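Local coordinates for aminotransferase, class III (Deinococcus radiodurans, PDB 3I4J), which probably acts as a pyridoxal-phosphate-dependent transaminase of class III, passing amino groups from a donor to a carbonyl acceptor, at residues F90-V95 with G272-P277; F228-V233 with V252-A257; R110-E115 with Y280-G285; A82-L87 with G241-L246. The protein carries 1 engineered substitution. All blocks are in the same frame, centred on the assembly; numbering follows the deposited sequence.

Contact 1. Residues F90-V95 with G272-P277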
loop_
_atom_site.group_PDB
_atom_site.type_symbol
_atom_site.label_atom_id
_atom_site.label_comp_id
_atom_site.label_asym_id
_atom_site.label_seq_id
_atom_site.Cartn_x
_atom_site.Cartn_y
_atom_site.Cartn_z
ATOM N N PHE C 90 -6.312 -22.784 -4.534
ATOM C CA PHE C 90 -6.175 -21.736 -3.527
ATOM C C PHE C 90 -6.909 -20.435 -3.851
ATOM O O PHE C 90 -7.159 -20.115 -5.020
ATOM C CB PHE C 90 -4.688 -21.453 -3.268
ATOM C CG PHE C 90 -4.015 -22.486 -2.401
ATOM C CD1 PHE C 90 -4.235 -23.846 -2.611
ATOM C CD2 PHE C 90 -3.148 -22.099 -1.383
ATOM C CE1 PHE C 90 -3.598 -24.803 -1.820
ATOM C CE2 PHE C 90 -2.504 -23.044 -0.587
ATOM C CZ PHE C 90 -2.729 -24.402 -0.806
ATOM N N ARG C 91 -7.241 -19.698 -2.794
ATOM C CA ARG C 91 -7.965 -18.432 -2.886
ATOM C C ARG C 91 -7.022 -17.245 -2.751
ATOM O O ARG C 91 -6.244 -17.171 -1.806
ATOM C CB ARG C 91 -9.024 -18.370 -1.792
ATOM C CG ARG C 91 -10.129 -19.404 -1.953
ATOM C CD ARG C 91 -11.157 -18.959 -2.989
ATOM N NE ARG C 91 -12.246 -19.920 -3.114
ATOM C CZ ARG C 91 -13.466 -19.619 -3.550
ATOM N NH1 ARG C 91 -13.764 -18.373 -3.904
ATOM N NH2 ARG C 91 -14.386 -20.566 -3.637
ATOM N N PHE C 92 -7.133 -16.314 -3.693
ATOM C CA PHE C 92 -6.285 -15.131 -3.755
ATOM C C PHE C 92 -6.875 -13.895 -3.079
ATOM O O PHE C 92 -7.942 -13.407 -3.453
ATOM C CB PHE C 92 -5.972 -14.814 -5.223
ATOM C CG PHE C 92 -5.078 -13.616 -5.418
ATOM C CD1 PHE C 92 -3.825 -13.554 -4.805
ATOM C CD2 PHE C 92 -5.485 -12.554 -6.222
ATOM C CE1 PHE C 92 -2.995 -12.450 -4.993
ATOM C CE2 PHE C 92 -4.659 -11.448 -6.415
ATOM C CZ PHE C 92 -3.412 -11.396 -5.798
ATOM N N TRP C 93 -6.155 -13.399 -2.080
ATOM C CA TRP C 93 -6.533 -12.204 -1.340
ATOM C C TRP C 93 -5.562 -11.127 -1.824
ATOM O O TRP C 93 -4.382 -11.132 -1.465
ATOM C CB TRP C 93 -6.370 -12.447 0.162
ATOM C CG TRP C 93 -6.510 -11.210 1.006
ATOM C CD1 TRP C 93 -5.535 -10.612 1.756
ATOM C CD2 TRP C 93 -7.696 -10.432 1.198
ATOM N NE1 TRP C 93 -6.042 -9.512 2.406
ATOM C CE2 TRP C 93 -7.367 -9.378 2.081
ATOM C CE3 TRP C 93 -9.010 -10.526 0.711
ATOM C CZ2 TRP C 93 -8.305 -8.422 2.490
ATOM C CZ3 TRP C 93 -9.944 -9.574 1.119
ATOM C CH2 TRP C 93 -9.584 -8.535 2.001
ATOM N N ALA C 94 -6.064 -10.215 -2.652
ATOM C CA ALA C 94 -5.233 -9.167 -3.225
ATOM C C ALA C 94 -5.137 -7.921 -2.356
ATOM O O ALA C 94 -6.131 -7.471 -1.792
ATOM C CB ALA C 94 -5.770 -8.782 -4.614
ATOM N N VAL C 95 -3.926 -7.387 -2.249
ATOM C CA VAL C 95 -3.679 -6.157 -1.503
ATOM C C VAL C 95 -2.661 -5.322 -2.284
ATOM O O VAL C 95 -2.270 -5.691 -3.399
ATOM C CB VAL C 95 -3.177 -6.426 -0.057
ATOM C CG1 VAL C 95 -4.297 -7.045 0.767
ATOM C CG2 VAL C 95 -1.948 -7.323 -0.068
ATOM N N GLY C 272 -0.324 -9.886 -2.191
ATOM C CA GLY C 272 -1.462 -10.678 -1.777
ATOM C C GLY C 272 -1.047 -12.013 -1.218
ATOM O O GLY C 272 0.135 -12.264 -1.002
ATOM N N LEU C 273 -2.029 -12.865 -0.966
ATOM C CA LEU C 273 -1.749 -14.192 -0.448
ATOM C C LEU C 273 -2.676 -15.198 -1.102
ATOM O O LEU C 273 -3.731 -14.843 -1.633
ATOM C CB LEU C 273 -1.911 -14.224 1.079
ATOM C CG LEU C 273 -3.248 -13.862 1.730
ATOM C CD1 LEU C 273 -4.238 -15.011 1.568
ATOM C CD2 LEU C 273 -3.028 -13.576 3.207
ATOM N N LEU C 274 -2.247 -16.454 -1.094
ATOM C CA LEU C 274 -3.041 -17.546 -1.646
ATOM C C LEU C 274 -3.271 -18.463 -0.463
ATOM O O LEU C 274 -2.313 -18.908 0.173
ATOM C CB LEU C 274 -2.275 -18.282 -2.750
ATOM C CG LEU C 274 -2.187 -17.583 -4.111
ATOM C CD1 LEU C 274 -1.160 -18.296 -4.991
ATOM C CD2 LEU C 274 -3.567 -17.577 -4.777
ATOM N N ALA C 275 -4.538 -18.713 -0.148
ATOM C CA ALA C 275 -4.894 -19.563 0.982
ATOM C C ALA C 275 -5.538 -20.869 0.542
ATOM O O ALA C 275 -6.314 -20.903 -0.412
ATOM C CB ALA C 275 -5.831 -18.813 1.919
ATOM N N ALA C 276 -5.212 -21.945 1.250
ATOM C CA ALA C 276 -5.771 -23.255 0.942
ATOM C C ALA C 276 -7.288 -23.182 1.114
ATOM O O ALA C 276 -7.781 -22.472 1.989
ATOM C CB ALA C 276 -5.184 -24.298 1.888
ATOM N N PRO C 277 -8.047 -23.921 0.281
ATOM C CA PRO C 277 -9.517 -23.937 0.344
ATOM C C PRO C 277 -10.052 -24.124 1.764
ATOM O O PRO C 277 -10.993 -23.450 2.177
ATOM C CB PRO C 277 -9.890 -25.111 -0.558
ATOM C CG PRO C 277 -8.816 -25.111 -1.568
ATOM C CD PRO C 277 -7.562 -24.853 -0.752
#

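Contact 2. Residues F228-V233 with V252-A257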
loop_
_atom_site.group_PDB
_atom_site.type_symbol
_atom_site.label_atom_id
_atom_site.label_comp_id
_atom_site.label_asym_id
_atom_site.label_seq_id
_atom_site.Cartn_x
_atom_site.Cartn_y
_atom_site.Cartn_z
ATOM N N PHE C 228 1.046 -23.417 8.052
ATOM C CA PHE C 228 2.372 -23.179 7.497
ATOM C C PHE C 228 2.253 -22.031 6.491
ATOM O O PHE C 228 1.568 -22.137 5.464
ATOM C CB PHE C 228 2.893 -24.462 6.833
ATOM C CG PHE C 228 4.232 -24.317 6.152
ATOM C CD1 PHE C 228 5.138 -23.323 6.526
ATOM C CD2 PHE C 228 4.604 -25.216 5.157
ATOM C CE1 PHE C 228 6.392 -23.236 5.916
ATOM C CE2 PHE C 228 5.852 -25.138 4.543
ATOM C CZ PHE C 228 6.749 -24.146 4.924
ATOM N N ILE C 229 2.893 -20.912 6.819
ATOM C CA ILE C 229 2.856 -19.734 5.960
ATOM C C ILE C 229 4.202 -19.563 5.277
ATOM O O ILE C 229 5.227 -19.482 5.944
ATOM C CB ILE C 229 2.567 -18.450 6.779
ATOM C CG1 ILE C 229 1.260 -18.603 7.564
ATOM C CG2 ILE C 229 2.475 -17.249 5.843
ATOM C CD1 ILE C 229 1.013 -17.491 8.582
ATOM N N ALA C 230 4.201 -19.522 3.948
ATOM C CA ALA C 230 5.433 -19.324 3.202
ATOM C C ALA C 230 5.487 -17.863 2.766
ATOM O O ALA C 230 4.629 -17.403 2.008
ATOM C CB ALA C 230 5.476 -20.226 1.981
ATOM N N ASP C 231 6.483 -17.140 3.268
ATOM C CA ASP C 231 6.657 -15.736 2.915
ATOM C C ASP C 231 7.487 -15.708 1.640
ATOM O O ASP C 231 8.719 -15.814 1.679
ATOM C CB ASP C 231 7.384 -14.987 4.039
ATOM C CG ASP C 231 7.579 -13.511 3.724
ATOM O OD1 ASP C 231 7.407 -13.127 2.554
ATOM O OD2 ASP C 231 7.922 -12.740 4.643
ATOM N N GLU C 232 6.798 -15.591 0.508
ATOM C CA GLU C 232 7.443 -15.570 -0.801
ATOM C C GLU C 232 7.442 -14.169 -1.402
ATOM O O GLU C 232 7.571 -14.013 -2.616
ATOM C CB GLU C 232 6.724 -16.530 -1.753
ATOM C CG GLU C 232 6.741 -17.985 -1.295
ATOM C CD GLU C 232 7.711 -18.855 -2.081
ATOM O OE1 GLU C 232 8.509 -18.315 -2.879
ATOM O OE2 GLU C 232 7.676 -20.092 -1.895
ATOM N N VAL C 233 7.307 -13.151 -0.556
ATOM C CA VAL C 233 7.275 -11.783 -1.067
ATOM C C VAL C 233 8.491 -11.480 -1.939
ATOM O O VAL C 233 8.383 -10.773 -2.937
ATOM C CB VAL C 233 7.179 -10.752 0.085
ATOM C CG1 VAL C 233 7.279 -9.338 -0.466
ATOM C CG2 VAL C 233 5.852 -10.925 0.817
ATOM N N VAL C 252 6.757 -29.180 -2.110
ATOM C CA VAL C 252 6.008 -28.863 -0.894
ATOM C C VAL C 252 5.163 -27.609 -1.094
ATOM O O VAL C 252 5.584 -26.663 -1.760
ATOM C CB VAL C 252 6.958 -28.644 0.315
ATOM C CG1 VAL C 252 6.205 -27.990 1.472
ATOM C CG2 VAL C 252 7.531 -29.988 0.775
ATOM N N THR C 253 3.962 -27.626 -0.528
ATOM C CA THR C 253 3.052 -26.492 -0.622
ATOM C C THR C 253 2.663 -26.056 0.784
ATOM O O THR C 253 2.533 -26.882 1.690
ATOM C CB THR C 253 1.771 -26.854 -1.413
ATOM O OG1 THR C 253 1.128 -27.984 -0.806
ATOM C CG2 THR C 253 2.119 -27.171 -2.863
ATOM N N PRO C 254 2.490 -24.743 0.991
ATOM C CA PRO C 254 2.116 -24.210 2.299
ATOM C C PRO C 254 0.599 -24.127 2.415
ATOM O O PRO C 254 -0.120 -24.480 1.477
ATOM C CB PRO C 254 2.758 -22.831 2.286
ATOM C CG PRO C 254 2.503 -22.390 0.867
ATOM C CD PRO C 254 2.756 -23.651 0.033
ATOM N N ASP C 255 0.121 -23.672 3.569
ATOM C CA ASP C 255 -1.307 -23.494 3.784
ATOM C C ASP C 255 -1.653 -22.075 3.323
ATOM O O ASP C 255 -2.766 -21.807 2.881
ATOM C CB ASP C 255 -1.647 -23.694 5.259
ATOM C CG ASP C 255 -1.342 -25.103 5.730
ATOM O OD1 ASP C 255 -1.808 -26.055 5.063
ATOM O OD2 ASP C 255 -0.642 -25.264 6.753
ATOM N N ILE C 256 -0.676 -21.179 3.420
ATOM C CA ILE C 256 -0.830 -19.792 2.972
ATOM C C ILE C 256 0.485 -19.346 2.334
ATOM O O ILE C 256 1.544 -19.496 2.936
ATOM C CB ILE C 256 -1.120 -18.819 4.136
ATOM C CG1 ILE C 256 -2.462 -19.142 4.788
ATOM C CG2 ILE C 256 -1.138 -17.382 3.607
ATOM C CD1 ILE C 256 -2.733 -18.333 6.059
ATOM N N ALA C 257 0.416 -18.824 1.109
ATOM C CA ALA C 257 1.601 -18.328 0.420
ATOM C C ALA C 257 1.451 -16.815 0.295
ATOM O O ALA C 257 0.445 -16.332 -0.229
ATOM C CB ALA C 257 1.724 -18.959 -0.964
#

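Contact 3. Residues R110-E115 with Y280-G285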
loop_
_atom_site.group_PDB
_atom_site.type_symbol
_atom_site.label_atom_id
_atom_site.label_comp_id
_atom_site.label_asym_id
_atom_site.label_seq_id
_atom_site.Cartn_x
_atom_site.Cartn_y
_atom_site.Cartn_z
ATOM N N ARG C 110 -4.640 -16.748 12.662
ATOM C CA ARG C 110 -5.271 -16.619 13.971
ATOM C C ARG C 110 -6.774 -16.872 13.870
ATOM O O ARG C 110 -7.325 -17.663 14.638
ATOM C CB ARG C 110 -5.000 -15.223 14.551
ATOM C CG ARG C 110 -5.814 -14.854 15.800
ATOM C CD ARG C 110 -5.596 -15.797 16.979
ATOM N NE ARG C 110 -6.397 -15.395 18.141
ATOM C CZ ARG C 110 -6.587 -16.151 19.221
ATOM N NH1 ARG C 110 -6.035 -17.355 19.300
ATOM N NH2 ARG C 110 -7.335 -15.708 20.224
ATOM N N GLN C 111 -7.435 -16.218 12.920
ATOM C CA GLN C 111 -8.875 -16.406 12.758
ATOM C C GLN C 111 -9.248 -17.859 12.478
ATOM O O GLN C 111 -10.259 -18.352 12.971
ATOM C CB GLN C 111 -9.424 -15.533 11.627
ATOM C CG GLN C 111 -10.937 -15.663 11.490
ATOM C CD GLN C 111 -11.536 -14.683 10.506
ATOM O OE1 GLN C 111 -10.842 -13.815 9.973
ATOM N NE2 GLN C 111 -12.837 -14.812 10.263
ATOM N N TYR C 112 -8.434 -18.535 11.677
ATOM C CA TYR C 112 -8.680 -19.932 11.334
ATOM C C TYR C 112 -8.915 -20.787 12.584
ATOM O O TYR C 112 -9.898 -21.524 12.670
ATOM C CB TYR C 112 -7.489 -20.484 10.546
ATOM C CG TYR C 112 -7.561 -21.964 10.234
ATOM C CD1 TYR C 112 -8.383 -22.445 9.216
ATOM C CD2 TYR C 112 -6.791 -22.882 10.951
ATOM C CE1 TYR C 112 -8.439 -23.810 8.915
ATOM C CE2 TYR C 112 -6.838 -24.248 10.661
ATOM C CZ TYR C 112 -7.663 -24.702 9.641
ATOM O OH TYR C 112 -7.705 -26.046 9.337
ATOM N N HIS C 113 -8.013 -20.685 13.553
ATOM C CA HIS C 113 -8.139 -21.469 14.776
ATOM C C HIS C 113 -9.282 -21.020 15.672
ATOM O O HIS C 113 -9.914 -21.841 16.343
ATOM C CB HIS C 113 -6.809 -21.453 15.525
ATOM C CG HIS C 113 -5.721 -22.163 14.785
ATOM N ND1 HIS C 113 -4.534 -21.557 14.436
ATOM C CD2 HIS C 113 -5.678 -23.410 14.258
ATOM C CE1 HIS C 113 -3.808 -22.400 13.723
ATOM N NE2 HIS C 113 -4.480 -23.531 13.599
ATOM N N VAL C 114 -9.556 -19.721 15.682
ATOM C CA VAL C 114 -10.649 -19.196 16.490
ATOM C C VAL C 114 -11.990 -19.710 15.961
ATOM O O VAL C 114 -12.878 -20.077 16.739
ATOM C CB VAL C 114 -10.653 -17.649 16.484
ATOM C CG1 VAL C 114 -11.974 -17.127 17.042
ATOM C CG2 VAL C 114 -9.490 -17.128 17.325
ATOM N N GLU C 115 -12.130 -19.748 14.640
ATOM C CA GLU C 115 -13.363 -20.217 14.012
ATOM C C GLU C 115 -13.602 -21.692 14.314
ATOM O O GLU C 115 -14.748 -22.138 14.407
ATOM C CB GLU C 115 -13.300 -20.039 12.494
ATOM C CG GLU C 115 -13.243 -18.598 12.000
ATOM C CD GLU C 115 -14.501 -17.812 12.315
ATOM O OE1 GLU C 115 -15.549 -18.444 12.572
ATOM O OE2 GLU C 115 -14.446 -16.558 12.291
ATOM N N TYR C 280 -9.781 -20.871 3.681
ATOM C CA TYR C 280 -10.752 -19.910 3.154
ATOM C C TYR C 280 -12.170 -20.251 3.617
ATOM O O TYR C 280 -12.891 -19.396 4.135
ATOM C CB TYR C 280 -10.712 -19.904 1.622
ATOM C CG TYR C 280 -11.791 -19.063 0.972
ATOM C CD1 TYR C 280 -11.819 -17.679 1.138
ATOM C CD2 TYR C 280 -12.783 -19.653 0.184
ATOM C CE1 TYR C 280 -12.807 -16.897 0.538
ATOM C CE2 TYR C 280 -13.778 -18.882 -0.418
ATOM C CZ TYR C 280 -13.783 -17.506 -0.236
ATOM O OH TYR C 280 -14.770 -16.745 -0.818
ATOM N N GLU C 281 -12.566 -21.506 3.429
ATOM C CA GLU C 281 -13.905 -21.953 3.815
ATOM C C GLU C 281 -14.178 -21.795 5.311
ATOM O O GLU C 281 -15.307 -21.512 5.716
ATOM C CB GLU C 281 -14.104 -23.413 3.407
ATOM C CG GLU C 281 -14.063 -23.652 1.909
ATOM C CD GLU C 281 -14.034 -25.130 1.561
ATOM O OE1 GLU C 281 -14.809 -25.897 2.174
ATOM O OE2 GLU C 281 -13.245 -25.522 0.673
ATOM N N THR C 282 -13.150 -21.978 6.133
ATOM C CA THR C 282 -13.296 -21.844 7.580
ATOM C C THR C 282 -13.594 -20.398 7.968
ATOM O O THR C 282 -14.451 -20.130 8.814
ATOM C CB THR C 282 -12.012 -22.303 8.311
ATOM O OG1 THR C 282 -11.842 -23.713 8.126
ATOM C CG2 THR C 282 -12.090 -21.995 9.799
ATOM N N VAL C 283 -12.887 -19.465 7.341
ATOM C CA VAL C 283 -13.086 -18.054 7.634
ATOM C C VAL C 283 -14.397 -17.529 7.040
ATOM O O VAL C 283 -15.046 -16.667 7.633
ATOM C CB VAL C 283 -11.880 -17.203 7.131
ATOM C CG1 VAL C 283 -11.675 -17.404 5.648
ATOM C CG2 VAL C 283 -12.114 -15.738 7.431
ATOM N N MET C 284 -14.799 -18.050 5.882
ATOM C CA MET C 284 -16.049 -17.611 5.261
ATOM C C MET C 284 -17.241 -18.046 6.109
ATOM O O MET C 284 -18.262 -17.360 6.160
ATOM C CB MET C 284 -16.189 -18.177 3.845
ATOM C CG MET C 284 -15.286 -17.513 2.809
ATOM S SD MET C 284 -15.558 -15.715 2.626
ATOM C CE MET C 284 -14.206 -15.069 3.623
ATOM N N GLY C 285 -17.102 -19.188 6.777
ATOM C CA GLY C 285 -18.172 -19.679 7.627
ATOM C C GLY C 285 -18.271 -18.849 8.893
ATOM O O GLY C 285 -17.366 -18.072 9.210
#

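Contact 4. Residues A82-L87 with G241-L246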
loop_
_atom_site.group_PDB
_atom_site.type_symbol
_atom_site.label_atom_id
_atom_site.label_comp_id
_atom_site.label_asym_id
_atom_site.label_seq_id
_atom_site.Cartn_x
_atom_site.Cartn_y
_atom_site.Cartn_z
ATOM N N ALA C 82 -3.181 -18.678 -9.375
ATOM C CA ALA C 82 -3.264 -19.911 -8.602
ATOM C C ALA C 82 -2.677 -21.084 -9.380
ATOM O O ALA C 82 -1.916 -21.881 -8.830
ATOM C CB ALA C 82 -4.717 -20.205 -8.237
ATOM N N ARG C 83 -3.025 -21.182 -10.660
ATOM C CA ARG C 83 -2.528 -22.269 -11.500
ATOM C C ARG C 83 -1.025 -22.172 -11.765
ATOM O O ARG C 83 -0.316 -23.178 -11.733
ATOM C CB ARG C 83 -3.300 -22.311 -12.826
ATOM C CG ARG C 83 -4.748 -22.769 -12.674
ATOM C CD ARG C 83 -5.427 -23.005 -14.023
ATOM N NE ARG C 83 -5.756 -21.771 -14.737
ATOM C CZ ARG C 83 -6.770 -20.966 -14.428
ATOM N NH1 ARG C 83 -7.570 -21.254 -13.406
ATOM N NH2 ARG C 83 -6.998 -19.877 -15.153
ATOM N N PHE C 84 -0.538 -20.960 -12.020
ATOM C CA PHE C 84 0.882 -20.767 -12.285
ATOM C C PHE C 84 1.762 -21.264 -11.143
ATOM O O PHE C 84 2.734 -21.991 -11.371
ATOM C CB PHE C 84 1.197 -19.286 -12.535
ATOM C CG PHE C 84 2.673 -18.993 -12.625
ATOM C CD1 PHE C 84 3.439 -19.518 -13.664
ATOM C CD2 PHE C 84 3.307 -18.235 -11.641
ATOM C CE1 PHE C 84 4.812 -19.297 -13.718
ATOM C CE2 PHE C 84 4.680 -18.009 -11.686
ATOM C CZ PHE C 84 5.438 -18.540 -12.724
ATOM N N VAL C 85 1.419 -20.884 -9.916
ATOM C CA VAL C 85 2.228 -21.276 -8.765
ATOM C C VAL C 85 2.002 -22.694 -8.265
ATOM O O VAL C 85 2.583 -23.094 -7.260
ATOM C CB VAL C 85 2.044 -20.294 -7.586
ATOM C CG1 VAL C 85 2.375 -18.882 -8.045
ATOM C CG2 VAL C 85 0.620 -20.355 -7.054
ATOM N N GLY C 86 1.159 -23.450 -8.959
ATOM C CA GLY C 86 0.914 -24.826 -8.554
ATOM C C GLY C 86 -0.016 -24.991 -7.369
ATOM O O GLY C 86 0.057 -25.990 -6.647
ATOM N N LEU C 87 -0.888 -24.007 -7.163
ATOM C CA LEU C 87 -1.869 -24.031 -6.078
ATOM C C LEU C 87 -3.212 -23.696 -6.727
ATOM O O LEU C 87 -3.907 -22.778 -6.299
ATOM C CB LEU C 87 -1.521 -22.970 -5.025
ATOM C CG LEU C 87 -0.123 -23.063 -4.401
ATOM C CD1 LEU C 87 0.100 -21.887 -3.455
ATOM C CD2 LEU C 87 0.012 -24.387 -3.645
ATOM N N GLY C 241 13.957 -19.574 -9.569
ATOM C CA GLY C 241 13.937 -20.666 -10.531
ATOM C C GLY C 241 12.775 -21.633 -10.401
ATOM O O GLY C 241 12.833 -22.755 -10.912
ATOM N N SER C 242 11.717 -21.193 -9.726
ATOM C CA SER C 242 10.516 -21.998 -9.510
ATOM C C SER C 242 9.348 -21.024 -9.304
ATOM O O SER C 242 9.553 -19.914 -8.807
ATOM C CB SER C 242 10.709 -22.873 -8.262
ATOM O OG SER C 242 9.539 -23.604 -7.935
ATOM N N PRO C 243 8.116 -21.410 -9.696
ATOM C CA PRO C 243 6.981 -20.494 -9.506
ATOM C C PRO C 243 6.998 -19.950 -8.078
ATOM O O PRO C 243 6.873 -18.747 -7.860
ATOM C CB PRO C 243 5.776 -21.378 -9.796
ATOM C CG PRO C 243 6.311 -22.277 -10.890
ATOM C CD PRO C 243 7.680 -22.658 -10.355
ATOM N N LEU C 244 7.132 -20.857 -7.113
ATOM C CA LEU C 244 7.257 -20.488 -5.705
ATOM C C LEU C 244 8.525 -21.217 -5.269
ATOM O O LEU C 244 8.721 -22.386 -5.612
ATOM C CB LEU C 244 6.056 -20.966 -4.880
ATOM C CG LEU C 244 4.726 -20.240 -5.112
ATOM C CD1 LEU C 244 3.628 -20.917 -4.312
ATOM C CD2 LEU C 244 4.859 -18.773 -4.705
ATOM N N ALA C 245 9.395 -20.530 -4.536
ATOM C CA ALA C 245 10.655 -21.130 -4.098
ATOM C C ALA C 245 10.466 -22.369 -3.238
ATOM O O ALA C 245 11.276 -23.299 -3.292
ATOM C CB ALA C 245 11.489 -20.096 -3.335
ATOM N N LEU C 246 9.400 -22.385 -2.444
ATOM C CA LEU C 246 9.129 -23.515 -1.555
ATOM C C LEU C 246 9.033 -24.838 -2.306
ATOM O O LEU C 246 9.439 -25.883 -1.790
ATOM C CB LEU C 246 7.830 -23.279 -0.779
ATOM C CG LEU C 246 7.498 -24.299 0.319
ATOM C CD1 LEU C 246 8.598 -24.272 1.374
ATOM C CD2 LEU C 246 6.145 -23.980 0.954
HETATM O O HOH W 1 5.801 -23.645 -7.599
#

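Contact 1. Residues F90-V95 with G272-P277
Phe90 lays its ring against Ala276, whose CA stands 3.5 Å from the ring centroid, 7° off the normal, in a CH-pi contact over the centre of one face. With CG anti to its own carbonyl carbon (chi1 -77°), the ring is brought over the backbone of Ala276. Leu274 O lies at the ring's edge, in its plane, and Pro277 CD reaches CD1, the two side chains crossing at about a right angle. The strands then pair antiparallel: Arg91 N gives a 2.8 Å bond to Ala275 O, and Ala275 N returns one to Arg91 O. Beyond CB the Arg91 chain leads away, bent at chi2, and NH1 binds Val4 O of the second subunit. Phe92 and Leu274 form the next, non-hydrogen-bonded pair, with Phe92 CB 3.7 Å from Leu274 CD2, while helix 72-84 packs against the Phe92 ring. Trp93 pairs with Leu273 by two bonds, its N lying 2.9 Å from Leu273 O. On that face of the sheet Trp93 CB touches Leu273 CD1 at 3.6 Å, and Leu273 CG sits at the edge of the indole, whose NE1 binds Ser104 OG. Past it, Ala94 faces Gly272, where a CB would run into Trp93 O and the Phe92 ring. Val95 ends the walk with CG2 3.7 Å from Gly272 N. Four backbone bonds therefore fix the pairing, and apolar groups pad both faces. Strand 91-95, outermost within this chain, pairs with 271-275, while Arg91 NH1 and backbone bonds from Phe92 tie it to the second subunit.

Contact 2. Residues F228-V233 with V252-A257
Phe228 to Ala230 run parallel to Asp255 to Ala257, with Ala230 N bonded to Ile256 O at 2.8 Å. Phe228 O accepts twice, from Asp255 N and, at a longer 3.2 Å, from Ile256 N. Asp255 also turns its carboxylate back onto the neighbouring strand: CG stands anti to the carbonyl carbon (chi1 -63°), and OD2 takes Phe228 N at 2.8 Å on its anti lone pair, in a nearly straight bond of 171°. The same oxygen forms a salt bridge with Arg218 of helix 213-224. An alanine at Asp255 would probably leave Phe228 N without this acceptor and Arg218 without this carboxylate partner. Pro254 CB lies over one face of the Phe228 ring, offset toward the rim, and also meets Ala230 CB at 3.8 Å, while Val252 CG1 approaches the ring's edge. On the other side of the sheet Ile229 and Ile256 lie side by side, pointing the same way, CG1 of the first 4.2 Å from CB of the second, with helix 98-115 packed on both. Parallel neighbours of this kind, joined here by a connection without an alpha-helix, belong to the seven-stranded mixed sheet of the fold type I pyridoxal-phosphate enzymes.

Contact 3. Residues R110-E115 with Y280-G285
Tyr112 turns its ring obliquely toward Thr282, CE1 lying 3.5 Å from OG1, while CD1 sits near Thr282 CB. At the edge of that ring, in its plane, is His113 NE2, and Tyr112 CD2 in turn lies above the rim of one face of the His113 imidazole. On the partner helix Met284 CG rests above the rim of one face of the Tyr280 ring, which meets Phe5 of the second subunit edge-to-face. Thr282 stands at the middle of the contact. Its CG2, anti to the backbone N, reaches Glu115 CB at 3.5 Å, and its hydroxyl is bonded to Gln278 O. Gln111 is extended, with CG anti to the backbone N (chi1 -177°), and crosses Val283 at about a right angle. Its amide is modelled very near Val283 CG2, though the valine's rotamer is doubtful. NE2 bonds Glu115 OE2 at 3.1 Å, the donor meeting the anti side but 30° out of the carboxylate plane. An alanine at Gln111 would probably leave Glu115 OE2 without this donor and its carboxylate freer to turn. The helix axes approach to 8.9 Å at 64°. The helices thus meet by van der Waals contact, with no hydrogen bond between the two segments, and Gln111 NE2 and Thr282 OG1 are each bonded within their own helix.

Contact 4. Residues A82-L87 with G241-L246
Leu244, the residue that packs on Val85, accepts on its carbonyl O from Ser242 OG at 2.7 Å. The hydroxyl donates from above the carbonyl plane, 44° out of it, and the bond spans Pro243, tying Ser242 to the residue after the proline. The N of Leu244 is used as well: a water accepts from it at 3.1 Å and donates to Val85 O at 3.3 Å, bridging two segments that share no direct hydrogen bond. The rest is apolar. Pro243 sets CB over one face of the Phe84 ring, 4.2 Å from the centroid and offset toward the rim, in a CH-pi contact; Phe84 CG, anti to the backbone N (chi1 172°), brings the ring toward the proline. Pro243 CB also approaches Phe84 O at 3.5 Å and Val85 CA, wedging the proline against the last turn of helix 72-84. Val85 CB meets Leu244 CG at 3.6 Å, the two side chains slanting across each other, and Leu244 CD1 touches Leu87 CD1 at 3.8 Å with the leucines at about a right angle. A Schellman motif ends the helix: Gly86, at positive phi, and Leu87 send their N-H groups back to Arg83 O and Ala82 O. Glu232 accepts from Ala245 N and Leu246 N. Helix 300-315 packs on the Phe84 ring, Thr319 of helix 318-339 touches both Phe84 and Pro243, and Leu274 of strand 271-275 lies against Val85 and Leu87. The contact thus joins the end of helix 72-84 to the loop between strands 227-231 and 256-259.

From the N terminus, the end of helix 72-84 comes first, and contact 4 closes a loop from it to 241-246. From strand 91-95 contact 1 closes a loop to 272-277, and from the end of helix 98-115 contact 3 closes one to 280-285. Contacts 1, 3 and 4 cross one another along the chain. Contact 2, the short closure between 228-233 and 252-257, falls wholly within the spans of contacts 1 and 3 but crosses contact 4. Contacts 1 and 2 share the sheet, strand 256-259 lying beside 271-275. Contact 4 borders both, and contact 3, about 17 Å from contact 2 between centres, joins helices that follow the strands of contact 1.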